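ABC-type transport system, molybdenum-specific extracellular solute-binding protein (Clostridium difficile, PDB 4KD5) probably binds molybdate or tungstate outside the membrane and delivers it to an ABC transporter for uptake. Local coordinates at residues D83-D88 against F227-V232. Numbering follows the deposited sequence.
Sequences DLVKND and FGYKKV
Strand 82-94 carries the C-terminal tail along its edge through one antiparallel hydrogen-bonded pair, Lys86 with Lys230. Lys86 N reaches Lys230 O almost straight (2.9 Å, 170°); the return bond, Lys230 N to Lys86 O, has the same length but is bent to 134°. On the buried side, Tyr229 has CG anti to its carbonyl carbon, which sets the ring beside Val85 and Asn87. Val85 CG2, in the crowded position between backbone N and carbonyl carbon, meets Tyr229 CD1 obliquely at 3.8 Å, while Asn87 ND2 lies 3.5 Å from Tyr229 CE1 with the amide plane turned 40° from the ring. The same ND2 bonds Ser170 OG and Tyr194 OH while OD1 takes Asp88 N, so both ends of the amide are held, and the Tyr194 ring packs edge-to-face with Tyr229. Val232 fills the other end: its CG2 rests against the carbonyl oxygens of Asp83 and Leu84, and CG1 lies 3.8 Å from Asp83 CB. Lys86, bent at chi3, crosses Val232 at about a right angle; its NZ passes 3.4 Å from Val232 CG1 and forms a salt bridge with Glu233. The solvent side is looser: Lys230 shares the face of Lys86, but only their stems near each other, its chain bending at chi2 and leading away, and Lys231 points away from the strand. Tyr229 and Asn87 neighbour Ser15 and Tyr168, predicted molybdate-binding residues, so the arrangement joins the C-terminal tail to a strand running between the two lobes beside the probable anion site, as in periplasmic-binding-protein folds.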
loop_
_atom_site.group_PDB
_atom_site.type_symbol
_atom_site.label_atom_id
_atom_site.label_comp_id
_atom_site.label_asym_id
_atom_site.label_seq_id
_atom_site.Cartn_x
_atom_site.Cartn_y
_atom_site.Cartn_z
ATOM N N ASP A 83 15.649 -5.736 11.714
ATOM C CA ASP A 83 16.410 -6.968 11.795
ATOM C C ASP A 83 15.477 -8.138 11.527
ATOM O O ASP A 83 14.567 -8.402 12.312
ATOM C CB ASP A 83 17.068 -7.095 13.171
ATOM C CG ASP A 83 18.157 -6.069 13.388
ATOM O OD1 ASP A 83 18.737 -5.616 12.386
ATOM O OD2 ASP A 83 18.420 -5.712 14.557
ATOM N N LEU A 84 15.688 -8.810 10.399
ATOM C CA LEU A 84 14.838 -9.921 9.997
ATOM C C LEU A 84 15.058 -11.135 10.899
ATOM O O LEU A 84 14.210 -11.462 11.736
ATOM C CB LEU A 84 15.103 -10.276 8.535
ATOM C CG LEU A 84 14.233 -11.356 7.911
ATOM C CD1 LEU A 84 12.794 -11.087 8.281
ATOM C CD2 LEU A 84 14.415 -11.380 6.402
ATOM N N VAL A 85 16.200 -11.794 10.725
ATOM C CA VAL A 85 16.589 -12.896 11.597
ATOM C C VAL A 85 18.038 -12.736 12.028
ATOM O O VAL A 85 18.757 -11.863 11.538
ATOM C CB VAL A 85 16.417 -14.271 10.927
ATOM C CG1 VAL A 85 14.994 -14.457 10.442
ATOM C CG2 VAL A 85 17.392 -14.426 9.767
ATOM N N LYS A 86 18.462 -13.587 12.950
ATOM C CA LYS A 86 19.849 -13.609 13.371
ATOM C C LYS A 86 20.319 -15.052 13.407
ATOM O O LYS A 86 19.504 -15.972 13.476
ATOM C CB LYS A 86 20.019 -12.941 14.737
ATOM C CG LYS A 86 19.286 -13.647 15.870
ATOM C CD LYS A 86 19.395 -12.892 17.201
ATOM C CE LYS A 86 20.107 -11.549 17.083
ATOM N NZ LYS A 86 19.203 -10.430 16.686
ATOM N N ASN A 87 21.630 -15.256 13.346
ATOM C CA ASN A 87 22.167 -16.604 13.418
ATOM C C ASN A 87 22.788 -16.862 14.779
ATOM O O ASN A 87 22.979 -15.934 15.566
ATOM C CB ASN A 87 23.196 -16.832 12.311
ATOM C CG ASN A 87 22.935 -18.101 11.531
ATOM O OD1 ASN A 87 22.505 -19.111 12.091
ATOM N ND2 ASN A 87 23.184 -18.054 10.225
ATOM N N ASP A 88 23.087 -18.123 15.060
ATOM C CA ASP A 88 23.793 -18.475 16.283
ATOM C C ASP A 88 25.112 -19.149 15.954
ATOM O O ASP A 88 25.196 -19.924 15.003
ATOM C CB ASP A 88 22.935 -19.388 17.163
ATOM C CG ASP A 88 22.216 -18.631 18.261
ATOM O OD1 ASP A 88 22.768 -17.618 18.734
ATOM O OD2 ASP A 88 21.105 -19.045 18.650
ATOM N N PHE A 227 15.195 -23.414 8.787
ATOM C CA PHE A 227 16.474 -23.432 8.096
ATOM C C PHE A 227 17.632 -23.035 9.009
ATOM O O PHE A 227 18.727 -22.713 8.539
ATOM C CB PHE A 227 16.407 -22.556 6.836
ATOM C CG PHE A 227 15.475 -23.092 5.778
ATOM C CD1 PHE A 227 15.951 -23.930 4.781
ATOM C CD2 PHE A 227 14.123 -22.779 5.793
ATOM C CE1 PHE A 227 15.099 -24.438 3.812
ATOM C CE2 PHE A 227 13.264 -23.284 4.826
ATOM C CZ PHE A 227 13.754 -24.113 3.834
ATOM N N GLY A 228 17.387 -23.077 10.317
ATOM C CA GLY A 228 18.438 -22.881 11.299
ATOM C C GLY A 228 18.614 -21.450 11.767
ATOM O O GLY A 228 19.438 -21.169 12.641
ATOM N N TYR A 229 17.846 -20.538 11.187
ATOM C CA TYR A 229 17.900 -19.149 11.618
ATOM C C TYR A 229 17.080 -18.949 12.883
ATOM O O TYR A 229 16.363 -19.854 13.318
ATOM C CB TYR A 229 17.453 -18.222 10.489
ATOM C CG TYR A 229 18.372 -18.308 9.304
ATOM C CD1 TYR A 229 19.542 -17.569 9.260
ATOM C CD2 TYR A 229 18.086 -19.150 8.243
ATOM C CE1 TYR A 229 20.397 -17.653 8.185
ATOM C CE2 TYR A 229 18.936 -19.239 7.160
ATOM C CZ TYR A 229 20.087 -18.490 7.141
ATOM O OH TYR A 229 20.932 -18.578 6.066
ATOM N N LYS A 230 17.194 -17.766 13.476
ATOM C CA LYS A 230 16.580 -17.521 14.773
ATOM C C LYS A 230 15.905 -16.157 14.817
ATOM O O LYS A 230 16.336 -15.219 14.140
ATOM C CB LYS A 230 17.635 -17.639 15.876
ATOM C CG LYS A 230 17.092 -18.085 17.216
ATOM C CD LYS A 230 16.936 -16.904 18.151
ATOM C CE LYS A 230 16.034 -17.240 19.328
ATOM N NZ LYS A 230 15.891 -16.081 20.257
ATOM N N LYS A 231 14.842 -16.069 15.612
ATOM C CA LYS A 231 14.061 -14.846 15.792
ATOM C C LYS A 231 14.882 -13.751 16.480
ATOM O O LYS A 231 15.732 -14.043 17.323
ATOM C CB LYS A 231 12.815 -15.173 16.620
ATOM C CG LYS A 231 12.039 -13.972 17.121
ATOM C CD LYS A 231 10.688 -13.857 16.432
ATOM C CE LYS A 231 10.445 -12.433 15.961
ATOM N NZ LYS A 231 9.152 -11.891 16.457
ATOM N N VAL A 232 14.632 -12.495 16.118
ATOM C CA VAL A 232 15.371 -11.372 16.698
ATOM C C VAL A 232 14.745 -10.856 17.995
ATOM O O VAL A 232 13.637 -10.317 17.983
ATOM C CB VAL A 232 15.493 -10.201 15.704
ATOM C CG1 VAL A 232 16.165 -9.006 16.366
ATOM C CG2 VAL A 232 16.274 -10.634 14.479
#